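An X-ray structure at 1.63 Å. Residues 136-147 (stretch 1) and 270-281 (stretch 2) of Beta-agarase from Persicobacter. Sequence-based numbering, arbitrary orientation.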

ATOM      1  N   TRP A 136      -2.967  -0.108   0.003  1.00 19.14           N
ATOM      2  CA  TRP A 136      -3.630  -0.023  -1.281  1.00 19.01           C
ATOM      3  C   TRP A 136      -5.138  -0.118  -1.089  1.00 20.36           C
ATOM      4  O   TRP A 136      -5.583  -0.380  -0.009  1.00 19.99           O
ATOM      5  CB  TRP A 136      -3.100  -1.048  -2.275  1.00 21.59           C
ATOM      6  CG  TRP A 136      -3.160  -2.478  -1.829  1.00 22.41           C
ATOM      7  CD1 TRP A 136      -2.446  -3.081  -0.827  1.00 23.24           C
ATOM      8  CD2 TRP A 136      -3.976  -3.502  -2.403  1.00 21.88           C
ATOM      9  NE1 TRP A 136      -2.733  -4.421  -0.753  1.00 23.09           N
ATOM     10  CE2 TRP A 136      -3.681  -4.689  -1.709  1.00 23.56           C
ATOM     11  CE3 TRP A 136      -4.930  -3.478  -3.428  1.00 22.06           C
ATOM     12  CZ2 TRP A 136      -4.256  -5.898  -2.067  1.00 23.69           C
ATOM     13  CZ3 TRP A 136      -5.502  -4.679  -3.768  1.00 25.18           C
ATOM     14  CH2 TRP A 136      -5.220  -5.843  -3.037  1.00 24.30           C
ATOM     15  N   MET A 137      -5.857   0.149  -2.154  1.00 18.10           N
ATOM     16  CA  MET A 137      -7.308   0.199  -2.055  1.00 18.99           C
ATOM     17  C   MET A 137      -7.899  -0.537  -3.262  1.00 19.32           C
ATOM     18  O   MET A 137      -7.353  -0.460  -4.359  1.00 18.62           O
ATOM     19  CB  MET A 137      -7.758   1.669  -2.065  1.00 19.60           C
ATOM     20  CG  MET A 137      -7.058   2.496  -0.985  1.00 19.70           C
ATOM     21  SD  MET A 137      -7.929   4.055  -0.631  1.00 22.42           S
ATOM     22  CE  MET A 137      -7.685   4.876  -2.179  1.00 23.54           C
ATOM     23  N   ILE A 138      -9.045  -1.189  -3.072  1.00 20.10           N
ATOM     24  CA  ILE A 138      -9.636  -1.899  -4.239  1.00 20.84           C
ATOM     25  C   ILE A 138     -11.154  -1.961  -4.089  1.00 20.39           C
ATOM     26  O   ILE A 138     -11.679  -1.984  -2.979  1.00 20.70           O
ATOM     27  CB  ILE A 138      -9.065  -3.316  -4.430  1.00 24.25           C
ATOM     28  CG1 ILE A 138      -9.522  -3.905  -5.774  1.00 27.71           C
ATOM     29  CG2 ILE A 138      -9.377  -4.218  -3.299  1.00 24.91           C
ATOM     30  CD1 ILE A 138      -8.518  -4.796  -6.398  1.00 28.87           C
ATOM     31  N   SER A 139     -11.787  -1.848  -5.254  1.00 21.12           N
ATOM     32  CA  SER A 139     -13.269  -1.960  -5.317  1.00 21.07           C
ATOM     33  C   SER A 139     -13.727  -3.390  -5.013  1.00 23.75           C
ATOM     34  O   SER A 139     -12.991  -4.365  -5.129  1.00 22.01           O
ATOM     35  CB  SER A 139     -13.722  -1.457  -6.674  1.00 22.79           C
ATOM     36  OG  SER A 139     -13.318  -2.352  -7.702  1.00 22.66           O
ATOM     37  N   ASP A 140     -14.991  -3.508  -4.577  1.00 22.32           N
ATOM     38  CA  ASP A 140     -15.500  -4.793  -4.171  1.00 24.51           C
ATOM     39  C   ASP A 140     -15.482  -5.811  -5.320  1.00 24.79           C
ATOM     40  O   ASP A 140     -15.317  -7.003  -5.055  1.00 26.49           O
ATOM     41  CB  ASP A 140     -16.950  -4.692  -3.706  1.00 25.52           C
ATOM     42  CG  ASP A 140     -17.165  -4.002  -2.386  1.00 30.23           C
ATOM     43  OD1 ASP A 140     -16.168  -3.609  -1.722  1.00 28.24           O
ATOM     44  OD2 ASP A 140     -18.361  -3.862  -2.004  1.00 31.60           O
ATOM     45  N   ASP A 141     -15.570  -5.344  -6.541  1.00 25.36           N
ATOM     46  CA  ASP A 141     -15.576  -6.241  -7.711  1.00 28.40           C
ATOM     47  C   ASP A 141     -14.176  -6.459  -8.270  1.00 28.47           C
ATOM     48  O   ASP A 141     -14.037  -7.150  -9.246  1.00 27.86           O
ATOM     49  CB  ASP A 141     -16.528  -5.736  -8.776  1.00 28.71           C
ATOM     50  CG  ASP A 141     -16.141  -4.437  -9.446  1.00 31.27           C
ATOM     51  OD1 ASP A 141     -15.071  -3.884  -9.102  1.00 26.53           O
ATOM     52  OD2 ASP A 141     -16.907  -3.988 -10.333  1.00 26.06           O
ATOM     53  N   ASP A 142     -13.147  -5.899  -7.601  1.00 26.36           N
ATOM     54  CA  ASP A 142     -11.772  -6.106  -8.028  1.00 26.29           C
ATOM     55  C   ASP A 142     -11.439  -5.451  -9.368  1.00 24.73           C
ATOM     56  O   ASP A 142     -10.372  -5.728  -9.929  1.00 27.57           O
ATOM     57  CB  ASP A 142     -11.353  -7.572  -8.058  1.00 29.04           C
ATOM     58  CG  ASP A 142     -11.315  -8.227  -6.700  1.00 36.94           C
ATOM     59  OD1 ASP A 142     -11.011  -7.533  -5.687  1.00 33.16           O
ATOM     60  OD2 ASP A 142     -11.605  -9.436  -6.657  1.00 38.54           O
ATOM     61  N   TYR A 143     -12.247  -4.544  -9.866  1.00 22.96           N
ATOM     62  CA  TYR A 143     -12.019  -3.947 -11.157  1.00 24.89           C
ATOM     63  C   TYR A 143     -11.193  -2.652 -11.067  1.00 22.29           C
ATOM     64  O   TYR A 143     -10.615  -2.208 -12.092  1.00 23.47           O
ATOM     65  CB  TYR A 143     -13.331  -3.633 -11.875  1.00 26.59           C
ATOM     66  CG  TYR A 143     -13.775  -4.765 -12.777  1.00 28.98           C
ATOM     67  CD1 TYR A 143     -14.438  -5.871 -12.272  1.00 31.29           C
ATOM     68  CD2 TYR A 143     -13.404  -4.772 -14.111  1.00 34.37           C
ATOM     69  CE1 TYR A 143     -14.795  -6.927 -13.098  1.00 32.66           C
ATOM     70  CE2 TYR A 143     -13.737  -5.819 -14.945  1.00 38.39           C
ATOM     71  CZ  TYR A 143     -14.435  -6.895 -14.434  1.00 38.60           C
ATOM     72  OH  TYR A 143     -14.734  -7.915 -15.294  1.00 41.58           O
ATOM     73  N   GLU A 144     -11.205  -1.972  -9.905  1.00 22.90           N
ATOM     74  CA  GLU A 144     -10.571  -0.652  -9.817  1.00 20.40           C
ATOM     75  C   GLU A 144      -9.764  -0.590  -8.517  1.00 21.06           C
ATOM     76  O   GLU A 144     -10.249  -0.951  -7.471  1.00 20.92           O
ATOM     77  CB  GLU A 144     -11.579   0.493  -9.841  1.00 22.64           C
ATOM     78  CG  GLU A 144     -12.339   0.571 -11.161  1.00 24.45           C
ATOM     79  CD  GLU A 144     -13.439   1.600 -11.255  1.00 28.16           C
ATOM     80  OE1 GLU A 144     -13.484   2.522 -10.401  1.00 26.16           O
ATOM     81  OE2 GLU A 144     -14.255   1.478 -12.238  1.00 26.41           O
ATOM     82  N   GLU A 145      -8.519  -0.177  -8.616  1.00 20.68           N
ATOM     83  CA  GLU A 145      -7.555  -0.251  -7.485  1.00 21.05           C
ATOM     84  C   GLU A 145      -6.681   1.015  -7.483  1.00 19.87           C
ATOM     85  O   GLU A 145      -6.255   1.479  -8.535  1.00 20.08           O
ATOM     86  CB  GLU A 145      -6.717  -1.509  -7.692  1.00 22.23           C
ATOM     87  CG  GLU A 145      -5.462  -1.620  -6.809  1.00 20.78           C
ATOM     88  CD  GLU A 145      -4.618  -2.848  -7.035  1.00 23.65           C
ATOM     89  OE1 GLU A 145      -5.227  -3.838  -7.481  1.00 25.12           O
ATOM     90  OE2 GLU A 145      -3.363  -2.821  -6.721  1.00 22.83           O
ATOM     91  N   ILE A 146      -6.312   1.488  -6.286  1.00 20.10           N
ATOM     92  CA  ILE A 146      -5.326   2.545  -6.156  1.00 18.71           C
ATOM     93  C   ILE A 146      -4.216   2.073  -5.218  1.00 18.92           C
ATOM     94  O   ILE A 146      -4.500   1.628  -4.146  1.00 21.83           O
ATOM     95  CB  ILE A 146      -6.015   3.828  -5.632  1.00 19.23           C
ATOM     96  CG1 ILE A 146      -7.012   4.358  -6.655  1.00 19.78           C
ATOM     97  CG2 ILE A 146      -4.957   4.885  -5.250  1.00 20.58           C
ATOM     98  CD1 ILE A 146      -7.976   5.402  -6.089  1.00 22.93           C
ATOM     99  N   ASP A 147      -2.972   2.209  -5.637  1.00 19.13           N
ATOM    100  CA  ASP A 147      -1.830   1.760  -4.819  1.00 19.73           C
ATOM    101  C   ASP A 147      -1.140   2.998  -4.212  1.00 20.18           C
ATOM    102  O   ASP A 147      -0.440   3.754  -4.969  1.00 23.71           O
ATOM    103  CB  ASP A 147      -0.821   1.014  -5.673  1.00 19.98           C
ATOM    104  CG  ASP A 147      -1.505  -0.148  -6.373  1.00 23.67           C
ATOM    105  OD1 ASP A 147      -2.198  -0.918  -5.681  1.00 24.27           O
ATOM    106  OD2 ASP A 147      -1.450  -0.151  -7.624  1.00 27.94           O
ATOM    107  N   TYR A 270     -11.321   1.018 -20.155  1.00 26.22           N
ATOM    108  CA  TYR A 270     -11.956  -0.099 -19.522  1.00 27.58           C
ATOM    109  C   TYR A 270     -13.080   0.313 -18.570  1.00 32.52           C
ATOM    110  O   TYR A 270     -13.731  -0.601 -18.007  1.00 35.75           O
ATOM    111  CB  TYR A 270     -11.004  -0.942 -18.698  1.00 28.80           C
ATOM    112  CG  TYR A 270      -9.849  -1.528 -19.439  1.00 28.22           C
ATOM    113  CD1 TYR A 270      -9.918  -1.845 -20.795  1.00 28.94           C
ATOM    114  CD2 TYR A 270      -8.708  -1.875 -18.748  1.00 25.63           C
ATOM    115  CE1 TYR A 270      -8.833  -2.409 -21.444  1.00 28.89           C
ATOM    116  CE2 TYR A 270      -7.621  -2.420 -19.391  1.00 27.83           C
ATOM    117  CZ  TYR A 270      -7.677  -2.700 -20.743  1.00 30.67           C
ATOM    118  OH  TYR A 270      -6.592  -3.257 -21.385  1.00 30.54           O
ATOM    119  N   THR A 271     -13.318   1.605 -18.348  1.00 30.55           N
ATOM    120  CA  THR A 271     -14.338   2.046 -17.405  1.00 31.18           C
ATOM    121  C   THR A 271     -15.525   2.660 -18.136  1.00 34.43           C
ATOM    122  O   THR A 271     -16.340   3.289 -17.518  1.00 34.21           O
ATOM    123  CB  THR A 271     -13.766   3.068 -16.403  1.00 30.15           C
ATOM    124  OG1 THR A 271     -13.443   4.275 -17.082  1.00 27.63           O
ATOM    125  CG2 THR A 271     -12.557   2.518 -15.681  1.00 29.51           C
ATOM    126  N   ASN A 272     -15.525   2.499 -19.441  1.00 38.55           N
ATOM    127  CA  ASN A 272     -16.550   3.016 -20.324  1.00 45.74           C
ATOM    128  C   ASN A 272     -16.733   4.514 -20.079  1.00 40.07           C
ATOM    129  O   ASN A 272     -17.836   4.961 -19.840  1.00 41.64           O
ATOM    130  CB  ASN A 272     -17.828   2.198 -20.159  1.00 50.11           C
ATOM    131  CG  ASN A 272     -18.938   2.631 -21.099  1.00 56.76           C
ATOM    132  OD1 ASN A 272     -18.681   3.153 -22.186  1.00 60.95           O
ATOM    133  ND2 ASN A 272     -20.175   2.447 -20.665  1.00 62.10           N
ATOM    134  N   GLY A 273     -15.623   5.256 -20.090  1.00 33.18           N
ATOM    135  CA  GLY A 273     -15.575   6.672 -20.011  1.00 32.79           C
ATOM    136  C   GLY A 273     -15.806   7.246 -18.616  1.00 30.02           C
ATOM    137  O   GLY A 273     -15.906   8.449 -18.475  1.00 32.50           O
ATOM    138  N   LYS A 274     -15.919   6.435 -17.585  1.00 30.89           N
ATOM    139  CA  LYS A 274     -16.267   6.936 -16.229  1.00 28.54           C
ATOM    140  C   LYS A 274     -15.021   7.282 -15.385  1.00 31.48           C
ATOM    141  O   LYS A 274     -15.162   8.076 -14.457  1.00 29.35           O
ATOM    142  CB  LYS A 274     -17.090   5.883 -15.491  1.00 33.97           C
ATOM    143  CG  LYS A 274     -18.481   5.650 -16.086  1.00 41.56           C
ATOM    144  CD  LYS A 274     -19.383   6.877 -15.930  1.00 55.89           C
ATOM    145  CE  LYS A 274     -20.173   7.266 -17.166  1.00 66.59           C
ATOM    146  NZ  LYS A 274     -21.299   6.338 -17.392  1.00 70.66           N
ATOM    147  N   GLY A 275     -13.886   6.649 -15.649  1.00 28.21           N
ATOM    148  CA  GLY A 275     -12.682   6.802 -14.802  1.00 28.03           C
ATOM    149  C   GLY A 275     -12.817   6.006 -13.509  1.00 27.33           C
ATOM    150  O   GLY A 275     -13.540   5.027 -13.433  1.00 26.76           O
ATOM    151  N   LEU A 276     -12.048   6.392 -12.483  1.00 24.57           N
ATOM    152  CA  LEU A 276     -12.024   5.637 -11.224  1.00 25.00           C
ATOM    153  C   LEU A 276     -13.188   6.103 -10.344  1.00 23.24           C
ATOM    154  O   LEU A 276     -13.096   7.196  -9.799  1.00 22.81           O
ATOM    155  CB  LEU A 276     -10.708   5.942 -10.500  1.00 25.96           C
ATOM    156  CG  LEU A 276      -9.470   5.292 -11.097  1.00 29.26           C
ATOM    157  CD1 LEU A 276      -8.200   5.820 -10.411  1.00 29.62           C
ATOM    158  CD2 LEU A 276      -9.551   3.815 -10.956  1.00 27.20           C
ATOM    159  N   THR A 277     -14.224   5.294 -10.168  1.00 23.59           N
ATOM    160  CA  THR A 277     -15.397   5.735  -9.429  1.00 24.51           C
ATOM    161  C   THR A 277     -15.817   4.784  -8.338  1.00 23.58           C
ATOM    162  O   THR A 277     -16.649   5.174  -7.507  1.00 26.87           O
ATOM    163  CB  THR A 277     -16.633   5.920 -10.338  1.00 25.30           C
ATOM    164  OG1 THR A 277     -17.034   4.675 -10.891  1.00 26.10           O
ATOM    165  CG2 THR A 277     -16.385   6.899 -11.455  1.00 28.07           C
ATOM    166  N   LYS A 278     -15.417   3.514  -8.365  1.00 23.07           N
ATOM    167  CA  LYS A 278     -16.082   2.540  -7.528  1.00 23.47           C
ATOM    168  C   LYS A 278     -15.593   2.647  -6.078  1.00 23.32           C
ATOM    169  O   LYS A 278     -14.367   2.780  -5.857  1.00 23.17           O
ATOM    170  CB  LYS A 278     -15.817   1.145  -8.054  1.00 24.70           C
ATOM    171  CG  LYS A 278     -16.495   0.883  -9.391  1.00 24.91           C
ATOM    172  CD  LYS A 278     -16.212  -0.471  -9.981  1.00 25.69           C
ATOM    173  CE  LYS A 278     -17.078  -0.640 -11.218  1.00 27.14           C
ATOM    174  NZ  LYS A 278     -16.660  -1.859 -11.921  1.00 28.34           N
ATOM    175  N   PRO A 279     -16.460   2.539  -5.104  1.00 22.88           N
ATOM    176  CA  PRO A 279     -16.008   2.604  -3.680  1.00 23.23           C
ATOM    177  C   PRO A 279     -14.960   1.533  -3.413  1.00 23.84           C
ATOM    178  O   PRO A 279     -15.085   0.428  -3.912  1.00 21.93           O
ATOM    179  CB  PRO A 279     -17.259   2.348  -2.842  1.00 24.86           C
ATOM    180  CG  PRO A 279     -18.343   2.961  -3.729  1.00 26.72           C
ATOM    181  CD  PRO A 279     -17.949   2.521  -5.126  1.00 24.67           C
ATOM    182  N   MET A 280     -13.971   1.894  -2.576  1.00 22.39           N
ATOM    183  CA  MET A 280     -12.877   1.001  -2.315  1.00 21.03           C
ATOM    184  C   MET A 280     -12.677   0.751  -0.823  1.00 20.07           C
ATOM    185  O   MET A 280     -12.817   1.672   0.017  1.00 22.57           O
ATOM    186  CB  MET A 280     -11.588   1.553  -2.901  1.00 20.44           C
ATOM    187  CG  MET A 280     -11.661   1.753  -4.377  1.00 23.04           C
ATOM    188  SD  MET A 280     -10.026   2.244  -5.042  1.00 22.31           S
ATOM    189  CE  MET A 280     -10.507   2.593  -6.725  1.00 22.27           C
ATOM    190  N   LYS A 281     -12.248  -0.488  -0.515  1.00 19.30           N
ATOM    191  CA  LYS A 281     -11.779  -0.831   0.845  1.00 17.84           C
ATOM    192  C   LYS A 281     -10.266  -0.538   0.883  1.00 18.90           C
ATOM    193  O   LYS A 281      -9.634  -0.630  -0.174  1.00 20.04           O
ATOM    194  CB  LYS A 281     -12.003  -2.290   1.208  1.00 19.67           C
ATOM    195  CG  LYS A 281     -13.488  -2.635   1.391  1.00 21.13           C
ATOM    196  CD  LYS A 281     -13.711  -4.074   1.732  1.00 24.53           C
ATOM    197  CE  LYS A 281     -15.194  -4.348   1.935  1.00 28.46           C
ATOM    198  NZ  LYS A 281     -15.355  -5.747   2.402  1.00 29.98           N
TER
HETATM  199  O   HOH W   1     -17.022  -1.218  -4.574  1.00 25.12           O
HETATM  200  O   HOH W   2     -15.674   3.512 -12.933  1.00 25.03           O
HETATM  201  O   HOH W   3     -14.570  -0.721 -13.621  1.00 29.14           O

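The carboxylate of buried Glu144 bonds the loop of the second stretch: Glu144 OE1 accepts hydrogen bonds from two successive backbone amides, Thr277 N at 2.9 Å and Lys278 N at 3.0 Å. The side chain points toward the loop with chi1 m and chi2 t, long enough to carry the charge from its strand to the adjacent amides of the loop. Glu144 OE2 accepts hydrogen bonds from waters 2 and 3, each at 2.6 Å. Water 2 also donates to Gly275 O (2.7 Å) and accepts from Thr277 OG1 (2.7 Å); water 3 accepts from Lys278 NZ (2.9 Å), bridging charges whose direct separation, Glu144 OE2 to Lys278 NZ, is 4.1 Å. From the nearly extended Lys278, NZ also makes a direct salt bridge to Asp141 OD2 (2.7 Å). The other oxygen of Asp141, OD1, accepts from Ser139 OG (2.7 Å) and Tyr143 N (3.0 Å), which anchors the carboxylate within the type I turn region that links the strands of stretch 1.

Beyond the loop, the two stretches meet in an antiparallel pair, Ile138 with Lys281. Ile138 N donates to Lys281 O (3.0 Å) and Lys281 N to Ile138 O (2.9 Å), and the side chains of both residues lie on the same face of the sheet. Water 1 bridges nearer the turn, accepting from Asp140 N (3.1 Å) and donating to Pro279 O (2.6 Å).

Apolar packing fills the space between strand and loop. Buried Met280, extended at chi2 and chi3, sets SD 3.8 Å from Met137 CB and CE 3.8 Å from Ile146 CD1; unbranched and flexible, it reaches both. Leu276 adds CD1 at 4.2 Å from Ile146 CG1, and Leu276 CD2 lies 4.0 Å from Glu144 CB, so the glutamate's aliphatic base joins the apolar layer while its carboxylate serves the polar one. The contact buries 707 Å², both sides summed.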